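Local coordinates for DNA replication protein DnaC (Aquifex aeolicus, PDB 3ECC) that binds magnesium and ADP, and probably ATP, at a P-loop and serves as a helicase loader in the initiation of bacterial DNA replication, at residues L23-V28 with M173-V178; D77-L82 with R119-Y124. All blocks are in the same frame, centred on the assembly; numbering follows the deposited sequence.

Contact 1. Residues L23-V28 with M173-V178; sequences LLTIRV and MNELLV
Thr-25 presses its methyl and its CB against the end of Leu-177, the two side chains reaching toward each other tip to tip between helix 17-31 and strand 174-178. CD2 of Leu-177 sits 3.9 Å from Thr-25 OG1 and equally near its CB, while the other branch, CD1, comes within 4.1 Å of Thr-25 CG2. The CA atoms of Thr-25 and Leu-177, the nearest pair, are 8.5 Å apart. The threonine methyl lies anti to the backbone N (chi1 -54°), which leaves OG1 beside the N and able to bond to the carbonyl O of Arg-21, one turn earlier in the same helix. The hydroxyl is thus turned back on its own helix, and it meets Leu-177 only by van der Waals contact. Strand 174-178 is an edge strand of the parallel five-stranded sheet of this AAA-type P-loop ATPase, next to strand 40-45: Glu-175 bonds by its backbone with Gly-40 and Thr-42, Leu-177 with Thr-42. On the helix side Ile-26 packs on Leu-41 and Phe-43 of strand 40-45 and on Leu-54 of helix 51-65; Thr-25, next to it, faces strand 174-178. Glu-175, extended beyond CG, approaches Thr-25 from the opposite direction. Its two carboxylate oxygens come up to the methyl, which lies tilted from the carboxylate plane, OE1 3.6 Å and OE2 4.1 Å from Thr-25 CG2, a contact of a charged group with an apolar carbon at the exposed margin.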
# COMPACT_ATOMS: atom_id res chain seq x y z
N LEU A 23 -12.08 -7.75 -5.06
CA LEU A 23 -12.17 -7.35 -6.47
C LEU A 23 -13.32 -6.38 -6.71
O LEU A 23 -13.16 -5.39 -7.43
CB LEU A 23 -12.29 -8.58 -7.39
CG LEU A 23 -12.54 -8.37 -8.89
CD1 LEU A 23 -11.40 -7.58 -9.54
CD2 LEU A 23 -12.75 -9.70 -9.60
N LEU A 24 -14.47 -6.65 -6.11
CA LEU A 24 -15.64 -5.78 -6.25
C LEU A 24 -15.43 -4.45 -5.54
O LEU A 24 -15.82 -3.40 -6.04
CB LEU A 24 -16.92 -6.48 -5.75
CG LEU A 24 -17.35 -7.76 -6.49
CD1 LEU A 24 -18.46 -8.49 -5.75
CD2 LEU A 24 -17.75 -7.51 -7.95
N THR A 25 -14.78 -4.49 -4.38
CA THR A 25 -14.45 -3.28 -3.64
C THR A 25 -13.40 -2.42 -4.37
O THR A 25 -13.43 -1.20 -4.27
CB THR A 25 -13.97 -3.58 -2.21
OG1 THR A 25 -14.95 -4.39 -1.54
CG2 THR A 25 -13.78 -2.30 -1.44
N ILE A 26 -12.50 -3.07 -5.11
CA ILE A 26 -11.50 -2.34 -5.89
C ILE A 26 -12.14 -1.65 -7.09
O ILE A 26 -11.87 -0.48 -7.35
CB ILE A 26 -10.35 -3.26 -6.39
CG1 ILE A 26 -9.55 -3.82 -5.21
CG2 ILE A 26 -9.44 -2.50 -7.35
CD1 ILE A 26 -8.74 -5.05 -5.57
N ARG A 27 -12.98 -2.40 -7.81
CA ARG A 27 -13.65 -1.88 -9.00
C ARG A 27 -14.52 -0.66 -8.70
O ARG A 27 -14.49 0.33 -9.44
CB ARG A 27 -14.46 -2.99 -9.71
CG ARG A 27 -13.60 -4.03 -10.45
CD ARG A 27 -14.35 -4.73 -11.57
NE ARG A 27 -13.49 -5.63 -12.35
CZ ARG A 27 -12.72 -5.26 -13.38
NH1 ARG A 27 -12.68 -3.99 -13.77
NH2 ARG A 27 -11.97 -6.15 -14.01
N VAL A 28 -15.26 -0.72 -7.59
CA VAL A 28 -16.00 0.43 -7.09
C VAL A 28 -15.05 1.58 -6.79
O VAL A 28 -15.31 2.72 -7.17
CB VAL A 28 -16.80 0.08 -5.82
CG1 VAL A 28 -17.33 1.34 -5.16
CG2 VAL A 28 -17.92 -0.87 -6.14
N MET A 173 -7.53 6.84 6.58
CA MET A 173 -7.49 7.13 5.15
C MET A 173 -7.85 5.94 4.24
O MET A 173 -8.39 6.13 3.15
CB MET A 173 -6.13 7.71 4.74
CG MET A 173 -5.96 9.21 5.11
SD MET A 173 -6.51 10.45 3.86
CE MET A 173 -4.99 10.74 2.94
N ASN A 174 -7.58 4.73 4.71
CA ASN A 174 -7.76 3.55 3.88
C ASN A 174 -8.90 2.64 4.32
O ASN A 174 -9.28 2.63 5.48
CB ASN A 174 -6.45 2.76 3.77
CG ASN A 174 -5.46 3.42 2.85
OD1 ASN A 174 -5.67 4.54 2.39
ND2 ASN A 174 -4.37 2.71 2.55
N GLU A 175 -9.45 1.89 3.37
CA GLU A 175 -10.36 0.82 3.69
C GLU A 175 -9.59 -0.50 3.79
O GLU A 175 -8.74 -0.79 2.95
CB GLU A 175 -11.46 0.72 2.63
CG GLU A 175 -12.82 0.38 3.21
CD GLU A 175 -13.70 -0.36 2.22
OE1 GLU A 175 -13.91 0.17 1.11
OE2 GLU A 175 -14.18 -1.47 2.56
N LEU A 176 -9.89 -1.29 4.82
CA LEU A 176 -9.17 -2.53 5.05
C LEU A 176 -9.79 -3.70 4.29
O LEU A 176 -11.00 -3.92 4.36
CB LEU A 176 -9.10 -2.85 6.55
CG LEU A 176 -8.08 -3.92 6.98
CD1 LEU A 176 -6.71 -3.29 7.25
CD2 LEU A 176 -8.59 -4.69 8.21
N LEU A 177 -8.96 -4.44 3.56
CA LEU A 177 -9.42 -5.62 2.85
C LEU A 177 -8.57 -6.84 3.20
O LEU A 177 -7.45 -6.99 2.72
CB LEU A 177 -9.41 -5.39 1.33
CG LEU A 177 -10.48 -4.45 0.74
CD1 LEU A 177 -10.10 -4.03 -0.67
CD2 LEU A 177 -11.87 -5.08 0.76
N VAL A 178 -9.10 -7.71 4.04
CA VAL A 178 -8.37 -8.91 4.38
C VAL A 178 -8.51 -9.97 3.30
O VAL A 178 -9.60 -10.20 2.79
CB VAL A 178 -8.81 -9.49 5.71
CG1 VAL A 178 -7.95 -10.68 6.07
CG2 VAL A 178 -8.70 -8.43 6.78

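Contact 2. Residues D77-L82 with R119-Y124; sequences DLIFRL and RELISY
Two helices of the P-loop ATPase core, 75-86 and 116-131, meet here through Ile-79 and Leu-82 on one and Leu-121 and Ile-122 on the other. The closest touch is CD1 of Ile-79 on the CG1 branch of Ile-122, 3.6 Å from its CG1 and 3.7 Å from its CD1, the chains crossing obliquely. In Ile-79 CG1 stands anti to the carbonyl carbon (chi1 -79°), and the nearly extended second torsion carries CD1 forward onto Ile-122. The CB of Ile-122 does not itself point at helix 75-86; its CG1 branch brings the end of the side chain round to Ile-79. Helices 75-86 and 116-131 follow strands 71-74 and 104-107, neighbours in the parallel sheet, and their local axes run at 107° to each other, 10.4 Å apart at closest approach. With so steep a crossing the overlap is a short patch; the nearest CA atoms, of Ile-79 and Leu-121, are 7.1 Å apart. Leu-121 points toward helix 75-86 and uses one methyl for several partners. Its CD1 lies 4.1 Å from the carbonyl O of Ile-79, 4.3 Å from the CG2 of that residue, and 4.3 Å from CB of Leu-82, spanning one turn of the helix. All four side chains are buried and apolar. Around them, Trp-117 touches Ile-79, Leu-109 and Leu-114 pack on Ile-122, and Leu-82 also touches Phe-94 and Leu-95 of helix 93-99.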
# COMPACT_ATOMS: atom_id res chain seq x y z
N ASP A 77 12.78 -1.05 -0.57
CA ASP A 77 13.46 -0.46 -1.72
C ASP A 77 13.30 1.05 -1.76
O ASP A 77 14.25 1.75 -2.08
CB ASP A 77 12.96 -1.08 -3.03
CG ASP A 77 13.59 -0.44 -4.25
OD1 ASP A 77 14.83 -0.43 -4.34
OD2 ASP A 77 12.84 0.06 -5.11
N LEU A 78 12.11 1.54 -1.42
CA LEU A 78 11.86 2.99 -1.38
C LEU A 78 12.66 3.66 -0.28
O LEU A 78 13.23 4.72 -0.48
CB LEU A 78 10.37 3.30 -1.22
CG LEU A 78 9.95 4.78 -1.18
CD1 LEU A 78 10.26 5.52 -2.49
CD2 LEU A 78 8.48 4.92 -0.84
N ILE A 79 12.72 3.01 0.88
CA ILE A 79 13.42 3.53 2.04
C ILE A 79 14.94 3.60 1.84
O ILE A 79 15.55 4.62 2.14
CB ILE A 79 13.05 2.74 3.31
CG1 ILE A 79 11.69 3.22 3.82
CG2 ILE A 79 14.11 2.88 4.39
CD1 ILE A 79 10.98 2.19 4.64
N PHE A 80 15.53 2.53 1.31
CA PHE A 80 16.97 2.50 1.00
C PHE A 80 17.37 3.56 -0.03
O PHE A 80 18.44 4.16 0.06
CB PHE A 80 17.43 1.11 0.52
CG PHE A 80 17.61 0.10 1.63
CD1 PHE A 80 18.40 0.39 2.74
CD2 PHE A 80 17.01 -1.15 1.55
CE1 PHE A 80 18.56 -0.55 3.76
CE2 PHE A 80 17.16 -2.09 2.56
CZ PHE A 80 17.94 -1.79 3.67
N ARG A 81 16.51 3.77 -1.03
CA ARG A 81 16.73 4.80 -2.04
C ARG A 81 16.80 6.17 -1.38
O ARG A 81 17.80 6.87 -1.50
CB ARG A 81 15.60 4.81 -3.06
CG ARG A 81 15.75 3.85 -4.21
CD ARG A 81 14.98 4.37 -5.39
NE ARG A 81 14.36 3.30 -6.17
CZ ARG A 81 13.61 3.50 -7.24
NH1 ARG A 81 13.38 4.74 -7.67
NH2 ARG A 81 13.08 2.47 -7.89
N LEU A 82 15.72 6.52 -0.68
CA LEU A 82 15.60 7.82 -0.04
C LEU A 82 16.71 8.07 0.98
O LEU A 82 17.35 9.11 0.93
CB LEU A 82 14.24 7.97 0.63
CG LEU A 82 13.06 8.17 -0.31
CD1 LEU A 82 11.75 7.95 0.43
CD2 LEU A 82 13.09 9.54 -0.98
N ARG A 119 11.81 3.92 10.55
CA ARG A 119 10.56 4.29 11.19
C ARG A 119 10.30 5.78 11.03
O ARG A 119 9.16 6.23 11.06
CB ARG A 119 10.59 3.94 12.68
CG ARG A 119 10.95 2.49 12.99
CD ARG A 119 9.73 1.59 12.97
NE ARG A 119 9.96 0.34 13.68
CZ ARG A 119 9.57 0.10 14.93
NH1 ARG A 119 8.90 1.03 15.62
NH2 ARG A 119 9.83 -1.08 15.50
N GLU A 120 11.38 6.55 10.85
CA GLU A 120 11.31 8.00 10.63
C GLU A 120 10.67 8.34 9.29
O GLU A 120 9.76 9.16 9.22
CB GLU A 120 12.71 8.62 10.70
CG GLU A 120 13.24 8.92 12.12
CD GLU A 120 14.73 9.29 12.14
OE1 GLU A 120 15.32 9.45 11.04
OE2 GLU A 120 15.30 9.43 13.24
N LEU A 121 11.16 7.70 8.23
CA LEU A 121 10.67 7.93 6.88
C LEU A 121 9.25 7.45 6.66
O LEU A 121 8.44 8.15 6.06
CB LEU A 121 11.60 7.28 5.86
CG LEU A 121 12.83 8.08 5.44
CD1 LEU A 121 13.85 7.16 4.82
CD2 LEU A 121 12.43 9.18 4.48
N ILE A 122 8.94 6.25 7.15
CA ILE A 122 7.59 5.69 7.01
C ILE A 122 6.56 6.61 7.66
O ILE A 122 5.57 6.98 7.03
CB ILE A 122 7.51 4.27 7.61
CG1 ILE A 122 8.32 3.29 6.76
CG2 ILE A 122 6.08 3.81 7.70
CD1 ILE A 122 8.67 1.99 7.47
N SER A 123 6.81 6.99 8.91
CA SER A 123 5.98 7.96 9.60
C SER A 123 5.90 9.31 8.87
O SER A 123 4.87 9.98 8.90
CB SER A 123 6.46 8.17 11.04
OG SER A 123 5.59 9.04 11.74
N TYR A 124 7.00 9.71 8.23
CA TYR A 124 7.04 10.97 7.49
C TYR A 124 6.17 10.92 6.24
O TYR A 124 5.33 11.79 6.02
CB TYR A 124 8.48 11.31 7.10
CG TYR A 124 8.63 12.59 6.32
CD1 TYR A 124 7.96 13.75 6.70
CD2 TYR A 124 9.48 12.66 5.22
CE1 TYR A 124 8.11 14.94 5.99
CE2 TYR A 124 9.64 13.85 4.51
CZ TYR A 124 8.95 14.99 4.90
OH TYR A 124 9.10 16.16 4.20

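How the contacts relate
Contacts 1 and 2 lie on opposite sides of the chain's centre, 25 Å apart between their centres and about 11 Å between their nearest atoms. Both segments of contact 2 fall in the chain between those of contact 1, and the two do not meet. Contact 1 is a surface contact at edge strand 174-178, whereas contact 2 is buried between helices that follow strands 71-74 and 104-107, toward the other end of the sheet. Each stands at some distance from the nucleotide site: the Leu-177 side chain is about 12 Å from ADP and about 8 Å from that of Lys-51, and the Ile-79 side chain is about 10 Å from that of Asp-108, a magnesium-binding residue.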